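Local coordinates for acetylcholine-binding protein (PDB 2BJ0) that probably binds acetylcholine and related nicotinic ligands, as a soluble pentamer built like the extracellular part of nicotinic acetylcholine receptors, at residues 34-39 / 46-51; 59-64 / 102-107; 85-90 / 116-121; 135-140 / 196-201. All blocks are in the same frame, centred on the assembly; numbering follows the deposited sequence.

Contact 1: residues 34-39 / 46-51; sequences MNIVEA and VEVVLW
The thioether of M34 lies over one face of the W51 indole, in the antiparallel hairpin of strands 25-40 and 45-57. SD of M34 stands 3.8 Å from the centroid of the five-membered ring of W51, a Met-aromatic contact, and CG of M34 rests over the same ring. Bends at chi2 (-64°) and chi3 (-67°) bring SD and then CE inward, and CE of M34 reaches CZ2 of W51 at 3.4 Å. An alanine in place of W51 would probably leave this thioether without its aromatic bed and W142 of the second subunit without the ring it meets edge-to-face. Two classic beta bulges kink the hairpin, M34 and N35 opposite V49, and V37 and E38 opposite E47. At the second, O of E47 accepts N of V37 at 2.7 Å and, weakly, N of E38 at 3.3 Å. Packing is looser at the polar end, where E38 is partly exposed and its OE1 lies 4.3 Å from OE2 of E47, the carboxylate planes 56° apart. E38 pairs with K43 of the second subunit, and E47 with R117 and R119 of its own chain. These cations probably offset the repulsion and favour the charged form of both acids.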
# COMPACT_ATOMS: atom_id res chain seq x y z
N MET A 34 -9.14 -18.45 -14.52
CA MET A 34 -10.39 -18.50 -13.76
C MET A 34 -11.52 -17.64 -14.32
O MET A 34 -12.70 -18.01 -14.24
CB MET A 34 -10.14 -18.09 -12.30
CG MET A 34 -9.04 -18.89 -11.61
SD MET A 34 -9.44 -20.63 -11.43
CE MET A 34 -10.81 -20.56 -10.28
N ASN A 35 -11.14 -16.48 -14.84
CA ASN A 35 -12.10 -15.53 -15.28
C ASN A 35 -11.39 -14.47 -16.17
O ASN A 35 -10.21 -14.24 -16.02
CB ASN A 35 -12.73 -14.85 -14.08
CG ASN A 35 -14.06 -14.20 -14.34
OD1 ASN A 35 -14.52 -14.12 -15.48
ND2 ASN A 35 -14.72 -13.75 -13.27
N ILE A 36 -12.13 -13.86 -17.05
CA ILE A 36 -11.66 -12.72 -17.84
C ILE A 36 -12.53 -11.64 -17.29
O ILE A 36 -13.73 -11.64 -17.54
CB ILE A 36 -11.85 -12.90 -19.33
CG1 ILE A 36 -10.88 -13.94 -19.90
CG2 ILE A 36 -11.67 -11.56 -20.04
CD1 ILE A 36 -11.05 -14.19 -21.38
N VAL A 37 -11.96 -10.70 -16.52
CA VAL A 37 -12.80 -9.67 -15.81
C VAL A 37 -12.94 -8.31 -16.51
O VAL A 37 -13.84 -7.53 -16.15
CB VAL A 37 -12.35 -9.54 -14.35
CG1 VAL A 37 -12.66 -10.81 -13.59
CG2 VAL A 37 -10.87 -9.23 -14.26
N GLU A 38 -12.07 -8.01 -17.46
CA GLU A 38 -12.25 -6.87 -18.35
C GLU A 38 -11.74 -7.26 -19.75
O GLU A 38 -10.74 -7.94 -19.87
CB GLU A 38 -11.44 -5.69 -17.85
CG GLU A 38 -11.77 -4.41 -18.58
CD GLU A 38 -11.35 -3.17 -17.80
OE1 GLU A 38 -10.15 -3.08 -17.42
OE2 GLU A 38 -12.21 -2.28 -17.55
N ALA A 39 -12.44 -6.82 -20.79
CA ALA A 39 -11.85 -6.79 -22.12
C ALA A 39 -12.27 -5.50 -22.78
O ALA A 39 -13.38 -5.38 -23.30
CB ALA A 39 -12.24 -8.01 -22.95
N VAL A 46 -6.92 -6.36 -21.49
CA VAL A 46 -7.61 -7.54 -20.92
C VAL A 46 -7.09 -7.76 -19.52
O VAL A 46 -5.89 -7.58 -19.28
CB VAL A 46 -7.31 -8.81 -21.77
CG1 VAL A 46 -7.81 -10.06 -21.07
CG2 VAL A 46 -8.00 -8.67 -23.14
N GLU A 47 -8.00 -8.09 -18.60
CA GLU A 47 -7.65 -8.42 -17.21
C GLU A 47 -8.24 -9.79 -16.97
O GLU A 47 -9.41 -10.02 -17.26
CB GLU A 47 -8.28 -7.46 -16.17
CG GLU A 47 -7.73 -6.05 -16.10
CD GLU A 47 -8.09 -5.35 -14.77
OE1 GLU A 47 -9.05 -5.77 -14.08
OE2 GLU A 47 -7.38 -4.38 -14.40
N VAL A 48 -7.43 -10.68 -16.43
CA VAL A 48 -7.84 -12.03 -16.14
C VAL A 48 -7.61 -12.30 -14.66
O VAL A 48 -6.81 -11.63 -14.02
CB VAL A 48 -7.00 -13.08 -16.96
CG1 VAL A 48 -7.19 -12.88 -18.45
CG2 VAL A 48 -5.54 -13.03 -16.60
N VAL A 49 -8.35 -13.27 -14.11
CA VAL A 49 -7.93 -13.93 -12.87
C VAL A 49 -7.24 -15.25 -13.20
O VAL A 49 -7.78 -16.09 -13.93
CB VAL A 49 -9.10 -14.15 -11.93
CG1 VAL A 49 -8.65 -14.90 -10.65
CG2 VAL A 49 -9.70 -12.80 -11.55
N LEU A 50 -6.06 -15.43 -12.63
CA LEU A 50 -5.16 -16.52 -12.98
C LEU A 50 -4.57 -17.10 -11.69
O LEU A 50 -4.02 -16.35 -10.86
CB LEU A 50 -4.05 -15.97 -13.87
CG LEU A 50 -2.96 -16.89 -14.44
CD1 LEU A 50 -3.54 -17.82 -15.54
CD2 LEU A 50 -1.78 -16.09 -14.98
N TRP A 51 -4.70 -18.42 -11.49
CA TRP A 51 -3.87 -19.09 -10.50
C TRP A 51 -2.63 -19.60 -11.18
O TRP A 51 -2.73 -20.20 -12.25
CB TRP A 51 -4.59 -20.30 -9.90
CG TRP A 51 -5.89 -20.03 -9.24
CD1 TRP A 51 -6.50 -18.80 -9.03
CD2 TRP A 51 -6.75 -21.00 -8.66
NE1 TRP A 51 -7.69 -18.98 -8.35
CE2 TRP A 51 -7.87 -20.31 -8.10
CE3 TRP A 51 -6.71 -22.41 -8.55
CZ2 TRP A 51 -8.92 -20.98 -7.47
CZ3 TRP A 51 -7.76 -23.07 -7.90
CH2 TRP A 51 -8.84 -22.34 -7.37

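Contact 2: residues 59-64 / 102-107; sequences PYYSSL and VVVSKD
S62 and D107 bring their backbones together, CA of S62 lying 4.7 Å from CA of D107, where the loop with the 3-10 segment 59-61 comes beside the turn that follows strand 101-105. CB of S62 presses on the backbone of that turn, 3.1 Å from O of K106 and 3.7 Å from C of D107. The hydroxyl turns back to its own segment: with chi1 at 68°, OG sits between the backbone N and the carbonyl carbon and donates to O of P59 at 3.1 Å, nearly in line with the C=O bond. The same P59 oxygen also accepts N of S62, so two bonds grip it. In the ligand-binding domain of this receptor family, the loop holding 59-64 runs between strands 45-57 and 72-76, and here it packs against the N-terminal helix 4-12, with Y61 touching I10. Deeper in, V104 points at the loop and offers CG1, which lies 4.3 Å from CB of Y61 and equally far from CD2 of L64. M80 and L75 continue this apolar patch on V104. NZ of K106 is hydrogen-bonded to the carbonyls of S68 and L65, while OD1 of D107 bonds to OG of S109.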
# COMPACT_ATOMS: atom_id res chain seq x y z
N PRO A 59 15.70 -30.41 -1.00
CA PRO A 59 15.99 -31.56 -0.12
C PRO A 59 16.20 -31.20 1.37
O PRO A 59 15.55 -31.78 2.24
CB PRO A 59 17.24 -32.15 -0.77
CG PRO A 59 16.90 -31.97 -2.29
CD PRO A 59 16.44 -30.51 -2.27
N TYR A 60 17.05 -30.23 1.67
CA TYR A 60 17.32 -29.91 3.08
C TYR A 60 16.08 -29.48 3.91
O TYR A 60 16.10 -29.61 5.14
CB TYR A 60 18.55 -28.98 3.22
CG TYR A 60 18.32 -27.46 3.27
CD1 TYR A 60 17.96 -26.83 4.45
CD2 TYR A 60 18.56 -26.68 2.15
CE1 TYR A 60 17.80 -25.44 4.52
CE2 TYR A 60 18.41 -25.28 2.19
CZ TYR A 60 18.03 -24.67 3.38
OH TYR A 60 17.88 -23.31 3.42
N TYR A 61 15.00 -29.03 3.24
CA TYR A 61 13.73 -28.67 3.88
C TYR A 61 13.02 -29.86 4.52
O TYR A 61 12.19 -29.68 5.41
CB TYR A 61 12.72 -27.99 2.91
CG TYR A 61 13.05 -26.59 2.38
CD1 TYR A 61 14.29 -25.98 2.59
CD2 TYR A 61 12.10 -25.90 1.61
CE1 TYR A 61 14.59 -24.71 2.05
CE2 TYR A 61 12.38 -24.64 1.08
CZ TYR A 61 13.61 -24.05 1.29
OH TYR A 61 13.86 -22.81 0.74
N SER A 62 13.33 -31.07 4.06
CA SER A 62 12.60 -32.26 4.56
C SER A 62 12.74 -32.46 6.08
O SER A 62 11.90 -33.09 6.70
CB SER A 62 13.06 -33.53 3.85
OG SER A 62 14.40 -33.84 4.21
N SER A 63 13.80 -31.93 6.67
CA SER A 63 14.03 -32.07 8.10
C SER A 63 13.13 -31.16 8.92
O SER A 63 13.20 -31.14 10.15
CB SER A 63 15.48 -31.77 8.41
OG SER A 63 16.26 -32.88 8.03
N LEU A 64 12.31 -30.37 8.24
CA LEU A 64 11.42 -29.46 8.92
C LEU A 64 10.33 -30.26 9.60
O LEU A 64 9.84 -29.88 10.65
CB LEU A 64 10.83 -28.47 7.91
CG LEU A 64 10.26 -27.12 8.35
CD1 LEU A 64 11.27 -26.21 9.11
CD2 LEU A 64 9.74 -26.40 7.11
N VAL A 102 3.06 -20.71 1.37
CA VAL A 102 3.48 -21.93 0.64
C VAL A 102 3.18 -23.13 1.53
O VAL A 102 2.93 -22.97 2.75
CB VAL A 102 4.98 -21.91 0.25
CG1 VAL A 102 5.32 -20.67 -0.59
CG2 VAL A 102 5.87 -21.95 1.48
N VAL A 103 3.20 -24.32 0.93
CA VAL A 103 3.05 -25.57 1.66
C VAL A 103 4.22 -26.47 1.35
O VAL A 103 4.50 -26.76 0.19
CB VAL A 103 1.77 -26.32 1.28
CG1 VAL A 103 1.73 -27.69 1.99
CG2 VAL A 103 0.51 -25.47 1.62
N VAL A 104 4.90 -26.88 2.42
CA VAL A 104 6.10 -27.69 2.37
C VAL A 104 5.71 -29.12 2.77
O VAL A 104 5.06 -29.32 3.79
CB VAL A 104 7.15 -27.16 3.37
CG1 VAL A 104 8.43 -27.91 3.26
CG2 VAL A 104 7.39 -25.68 3.17
N SER A 105 6.10 -30.08 1.93
CA SER A 105 5.85 -31.50 2.15
C SER A 105 6.99 -32.15 2.89
O SER A 105 8.08 -31.58 2.96
CB SER A 105 5.68 -32.20 0.81
OG SER A 105 4.54 -31.69 0.14
N LYS A 106 6.77 -33.38 3.38
CA LYS A 106 7.79 -34.14 4.14
C LYS A 106 9.08 -34.38 3.38
O LYS A 106 10.13 -34.52 3.98
CB LYS A 106 7.25 -35.50 4.62
CG LYS A 106 6.31 -35.40 5.84
CD LYS A 106 6.68 -36.36 7.00
CE LYS A 106 5.74 -36.09 8.20
NZ LYS A 106 6.38 -36.21 9.55
N ASP A 107 9.02 -34.44 2.06
CA ASP A 107 10.25 -34.62 1.31
C ASP A 107 10.92 -33.28 0.87
O ASP A 107 11.91 -33.27 0.15
CB ASP A 107 10.00 -35.54 0.12
CG ASP A 107 9.17 -34.88 -0.97
OD1 ASP A 107 8.50 -33.85 -0.71
OD2 ASP A 107 9.13 -35.33 -2.14

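Contact 3: residues 85-90 / 116-121; sequences LSFYNA and QRVRFT
F87 meets V118 and Q116 with successive parts of its ring. Its CB points at strand 116-121, and chi1 of -62° sets CG anti to the carbonyl carbon, 3.9 Å from CG1 of V118. CD1 and CD2 of F87 stay close to that same methyl. Further out, CE2 and CZ of F87 come under the other branch, CG2 of V118, each at 3.6 Å. This methyl stands over one face of the ring, offset toward the rim, in a CH-pi contact 25° off the ring normal. The far edge is taken by Q116, whose OE1 lies near the ring plane, 3.5 Å from CE2 of F87, with the amide turned 46° to the ring. I137, V139 and L50 also touch the phenyl group, which thus bridges the two sheets of the beta-sandwich: strand 85-87 belongs to one and strand 109-121 to the other. From F87 to A90 the chain makes a type I turn, closed by N of A90 donating to O of F87. The turn approaches the strand through its backbone, O of N89 lying 3.4 Å from CB of F120, and CA of A90 also 3.4 Å from O of R119 in a CA-H...O contact. The amide of N89 runs alongside F120, but it bonds to the backbone of strand 133-141: ND2 donates to O of R136 and OD1 accepts from N of K138. Y88 directs its ring to W142 and its OH to O of S141, consistent with the loop A tyrosine of the ligand pocket in related binding proteins.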
# COMPACT_ATOMS: atom_id res chain seq x y z
N LEU A 85 8.80 -14.84 -10.16
CA LEU A 85 8.04 -14.84 -11.42
C LEU A 85 7.44 -13.48 -11.70
O LEU A 85 6.83 -12.87 -10.81
CB LEU A 85 6.92 -15.87 -11.39
CG LEU A 85 7.36 -17.31 -11.20
CD1 LEU A 85 6.12 -18.10 -10.91
CD2 LEU A 85 8.09 -17.83 -12.45
N SER A 86 7.66 -12.98 -12.90
CA SER A 86 7.03 -11.77 -13.35
C SER A 86 6.27 -12.08 -14.61
O SER A 86 6.64 -13.01 -15.38
CB SER A 86 8.06 -10.65 -13.61
OG SER A 86 8.78 -10.28 -12.43
N PHE A 87 5.22 -11.32 -14.83
CA PHE A 87 4.53 -11.31 -16.11
C PHE A 87 5.21 -10.29 -16.99
O PHE A 87 5.05 -9.07 -16.78
CB PHE A 87 3.07 -10.97 -15.94
CG PHE A 87 2.31 -11.95 -15.09
CD1 PHE A 87 1.83 -13.13 -15.64
CD2 PHE A 87 2.07 -11.70 -13.74
CE1 PHE A 87 1.13 -14.05 -14.86
CE2 PHE A 87 1.37 -12.63 -12.96
CZ PHE A 87 0.90 -13.81 -13.53
N TYR A 88 5.96 -10.78 -17.97
CA TYR A 88 6.78 -9.95 -18.84
C TYR A 88 5.98 -8.92 -19.64
O TYR A 88 6.51 -7.86 -19.99
CB TYR A 88 7.60 -10.84 -19.77
CG TYR A 88 8.94 -11.24 -19.18
CD1 TYR A 88 9.02 -12.08 -18.06
CD2 TYR A 88 10.13 -10.71 -19.70
CE1 TYR A 88 10.26 -12.43 -17.50
CE2 TYR A 88 11.37 -11.04 -19.16
CZ TYR A 88 11.44 -11.89 -18.07
OH TYR A 88 12.71 -12.17 -17.56
N ASN A 89 4.72 -9.24 -19.93
CA ASN A 89 3.89 -8.32 -20.71
C ASN A 89 2.81 -7.65 -19.87
O ASN A 89 1.82 -7.18 -20.40
CB ASN A 89 3.29 -9.00 -21.95
CG ASN A 89 2.36 -10.17 -21.64
OD1 ASN A 89 2.57 -10.97 -20.70
ND2 ASN A 89 1.33 -10.30 -22.46
N ALA A 90 2.98 -7.62 -18.56
CA ALA A 90 1.98 -7.01 -17.70
C ALA A 90 2.07 -5.51 -17.85
O ALA A 90 3.15 -4.95 -18.09
CB ALA A 90 2.19 -7.40 -16.26
N GLN A 116 -3.90 -14.29 -8.89
CA GLN A 116 -3.65 -12.86 -9.21
C GLN A 116 -4.50 -12.33 -10.33
O GLN A 116 -4.81 -13.05 -11.30
CB GLN A 116 -2.18 -12.59 -9.57
CG GLN A 116 -1.14 -13.14 -8.55
CD GLN A 116 0.23 -13.26 -9.16
OE1 GLN A 116 0.52 -14.22 -9.93
NE2 GLN A 116 1.07 -12.31 -8.87
N ARG A 117 -4.87 -11.06 -10.21
CA ARG A 117 -5.53 -10.33 -11.28
C ARG A 117 -4.45 -9.61 -12.08
O ARG A 117 -3.75 -8.76 -11.53
CB ARG A 117 -6.54 -9.30 -10.73
CG ARG A 117 -7.17 -8.52 -11.88
CD ARG A 117 -8.33 -7.59 -11.53
NE ARG A 117 -8.08 -6.77 -10.34
CZ ARG A 117 -8.40 -5.49 -10.24
NH1 ARG A 117 -8.94 -4.84 -11.27
NH2 ARG A 117 -8.16 -4.85 -9.12
N VAL A 118 -4.34 -9.96 -13.37
CA VAL A 118 -3.27 -9.55 -14.28
C VAL A 118 -3.83 -8.81 -15.51
O VAL A 118 -4.73 -9.30 -16.17
CB VAL A 118 -2.46 -10.79 -14.80
CG1 VAL A 118 -1.20 -10.35 -15.51
CG2 VAL A 118 -2.04 -11.67 -13.64
N ARG A 119 -3.24 -7.66 -15.83
CA ARG A 119 -3.68 -6.82 -16.92
C ARG A 119 -2.61 -6.73 -17.99
O ARG A 119 -1.43 -6.60 -17.69
CB ARG A 119 -3.99 -5.39 -16.40
CG ARG A 119 -4.71 -4.47 -17.43
CD ARG A 119 -4.76 -2.97 -16.97
NE ARG A 119 -5.54 -2.86 -15.74
CZ ARG A 119 -5.52 -1.83 -14.88
NH1 ARG A 119 -4.72 -0.78 -15.09
NH2 ARG A 119 -6.30 -1.86 -13.79
N PHE A 120 -3.03 -6.76 -19.25
CA PHE A 120 -2.08 -6.75 -20.37
C PHE A 120 -2.77 -6.31 -21.65
O PHE A 120 -3.98 -6.29 -21.70
CB PHE A 120 -1.43 -8.13 -20.51
CG PHE A 120 -2.42 -9.22 -20.74
CD1 PHE A 120 -2.83 -9.56 -22.05
CD2 PHE A 120 -2.97 -9.91 -19.66
CE1 PHE A 120 -3.77 -10.57 -22.28
CE2 PHE A 120 -3.91 -10.91 -19.88
CZ PHE A 120 -4.31 -11.25 -21.19
N THR A 121 -2.02 -5.93 -22.69
CA THR A 121 -2.65 -5.48 -23.92
C THR A 121 -2.84 -6.65 -24.87
O THR A 121 -2.06 -7.60 -24.86
CB THR A 121 -1.87 -4.34 -24.64
OG1 THR A 121 -0.61 -4.83 -25.09
CG2 THR A 121 -1.44 -3.29 -23.67

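Contact 4: residues 135-140 / 196-201; sequences CRIKVG and ITFAFR
C135, one half of the Cys-loop disulfide with C122, packs on F198 where strands 133-141 and 190-202 pair antiparallel. CB of C135 stands 3.6 Å above the plane of the F198 ring, offset toward the rim, and makes a CH-pi contact there. Its chi1 of -59° sets SG anti to the carbonyl carbon, and SG meets the F200 ring at its edge and in its plane, 3.6 Å from CE1 of F200. The F198 ring is met at a second place, its edge, where CD1 of I137 comes to 3.7 Å from CE1 of F198. An alanine in place of F198 would probably open a gap beside CB of C135 and CD1 of I137, and leave I36 and V48 of the other sheet without the ring they lean on. R136 and T197 lie side by side on the opposite face of the sheet, with CG of R136 3.3 Å from OG1 of T197. Two pairs of backbone bonds hold the strands together. N of C135 donates to O of F198 at 2.8 Å and N of F198 returns a bond to O of C135, while I137 and I196 exchange a second pair, with N of I137 2.7 Å from O of I196. A disulfide cysteine packed on aromatic side chains of the neighbouring strand, with polar side chains on the sheet's other face, is in keeping with the immunoglobulin-like beta-sandwich of Cys-loop receptor ligand-binding domains.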
# COMPACT_ATOMS: atom_id res chain seq x y z
N CYS A 135 -5.09 -14.00 -27.09
CA CYS A 135 -4.26 -13.27 -26.16
C CYS A 135 -3.15 -14.15 -25.63
O CYS A 135 -3.30 -15.36 -25.55
CB CYS A 135 -5.12 -12.72 -25.03
SG CYS A 135 -6.36 -11.65 -25.77
N ARG A 136 -2.04 -13.51 -25.29
CA ARG A 136 -0.86 -14.21 -24.79
C ARG A 136 -0.41 -13.63 -23.44
O ARG A 136 -0.40 -12.41 -23.26
CB ARG A 136 0.27 -14.12 -25.81
CG ARG A 136 0.18 -15.23 -26.90
CD ARG A 136 0.82 -14.89 -28.27
NE ARG A 136 -0.09 -14.17 -29.16
CZ ARG A 136 -0.71 -14.70 -30.23
NH1 ARG A 136 -0.50 -15.97 -30.57
NH2 ARG A 136 -1.52 -13.94 -30.97
N ILE A 137 -0.07 -14.50 -22.50
CA ILE A 137 0.54 -14.07 -21.24
C ILE A 137 1.91 -14.72 -21.08
O ILE A 137 2.04 -15.94 -21.15
CB ILE A 137 -0.38 -14.42 -20.04
CG1 ILE A 137 -1.69 -13.64 -20.09
CG2 ILE A 137 0.35 -14.16 -18.71
CD1 ILE A 137 -2.80 -14.30 -19.26
N LYS A 138 2.93 -13.89 -20.84
CA LYS A 138 4.31 -14.35 -20.72
C LYS A 138 4.77 -14.31 -19.26
O LYS A 138 4.74 -13.24 -18.63
CB LYS A 138 5.22 -13.50 -21.62
CG LYS A 138 6.66 -14.00 -21.71
CD LYS A 138 7.46 -13.17 -22.75
CE LYS A 138 8.98 -13.20 -22.49
NZ LYS A 138 9.72 -12.33 -23.47
N VAL A 139 5.17 -15.47 -18.73
CA VAL A 139 5.62 -15.59 -17.35
C VAL A 139 7.02 -16.18 -17.26
O VAL A 139 7.31 -17.22 -17.90
CB VAL A 139 4.70 -16.56 -16.55
CG1 VAL A 139 4.96 -16.43 -15.04
CG2 VAL A 139 3.23 -16.33 -16.88
N GLY A 140 7.88 -15.56 -16.47
CA GLY A 140 9.19 -16.18 -16.23
C GLY A 140 9.90 -15.48 -15.09
O GLY A 140 9.37 -14.49 -14.56
N ILE A 196 1.38 -18.41 -22.03
CA ILE A 196 0.00 -18.84 -22.13
C ILE A 196 -0.68 -18.17 -23.32
O ILE A 196 -0.62 -16.96 -23.46
CB ILE A 196 -0.78 -18.54 -20.84
CG1 ILE A 196 -0.12 -19.20 -19.64
CG2 ILE A 196 -2.21 -19.04 -20.96
CD1 ILE A 196 -0.58 -18.62 -18.33
N THR A 197 -1.31 -18.97 -24.16
CA THR A 197 -2.08 -18.46 -25.28
C THR A 197 -3.53 -18.91 -25.11
O THR A 197 -3.79 -20.09 -24.87
CB THR A 197 -1.48 -18.99 -26.62
OG1 THR A 197 -0.14 -18.47 -26.77
CG2 THR A 197 -2.21 -18.38 -27.79
N PHE A 198 -4.46 -17.97 -25.17
CA PHE A 198 -5.86 -18.31 -25.09
C PHE A 198 -6.66 -17.52 -26.11
O PHE A 198 -6.23 -16.46 -26.58
CB PHE A 198 -6.41 -18.21 -23.65
CG PHE A 198 -6.42 -16.81 -23.08
CD1 PHE A 198 -5.29 -16.30 -22.46
CD2 PHE A 198 -7.57 -16.03 -23.16
CE1 PHE A 198 -5.32 -14.99 -21.93
CE2 PHE A 198 -7.60 -14.71 -22.63
CZ PHE A 198 -6.48 -14.21 -22.03
N ALA A 199 -7.80 -18.10 -26.51
CA ALA A 199 -8.75 -17.44 -27.37
C ALA A 199 -10.05 -17.30 -26.61
O ALA A 199 -10.48 -18.23 -25.95
CB ALA A 199 -8.97 -18.25 -28.65
N PHE A 200 -10.68 -16.14 -26.71
CA PHE A 200 -11.96 -15.91 -26.06
C PHE A 200 -12.84 -14.99 -26.90
O PHE A 200 -12.35 -14.24 -27.73
CB PHE A 200 -11.74 -15.33 -24.65
CG PHE A 200 -11.42 -13.85 -24.61
CD1 PHE A 200 -10.17 -13.38 -24.99
CD2 PHE A 200 -12.37 -12.94 -24.16
CE1 PHE A 200 -9.89 -12.02 -24.95
CE2 PHE A 200 -12.09 -11.59 -24.10
CZ PHE A 200 -10.86 -11.12 -24.50
N ARG A 201 -14.14 -14.99 -26.64
CA ARG A 201 -15.04 -14.10 -27.36
C ARG A 201 -16.14 -13.59 -26.42
O ARG A 201 -16.30 -14.13 -25.35
CB ARG A 201 -15.64 -14.84 -28.58
CG ARG A 201 -16.47 -16.06 -28.20
CD ARG A 201 -17.38 -16.62 -29.31
NE ARG A 201 -18.14 -17.76 -28.80
CZ ARG A 201 -18.32 -18.90 -29.47
NH1 ARG A 201 -17.78 -19.06 -30.68
NH2 ARG A 201 -19.01 -19.89 -28.93

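How the contacts relate
Contacts 1, 3 and 4 cluster in one half of the chain, their centres 10 to 11 Å apart, whereas contact 2 lies across the chain's centre, its own centre about 30 to 33 Å from theirs. Contacts 1 and 4 are buried strand pairings held by backbone bonds, one in each sheet of the sandwich, and they meet where CD1 of I36 packs on F198 and F200. Contacts 2 and 3 are partly buried, and exposed P59 and D107 take part in contact 2. Contact 3 spans the sheets by side-chain packing: its strand 109-121 neighbours 45-57 of contact 1, its strand 85-87 133-141 of contact 4. Charge is prominent in contact 1, sulfur and aromatic rings in contact 4; contact 2 relies on a serine and a small apolar patch.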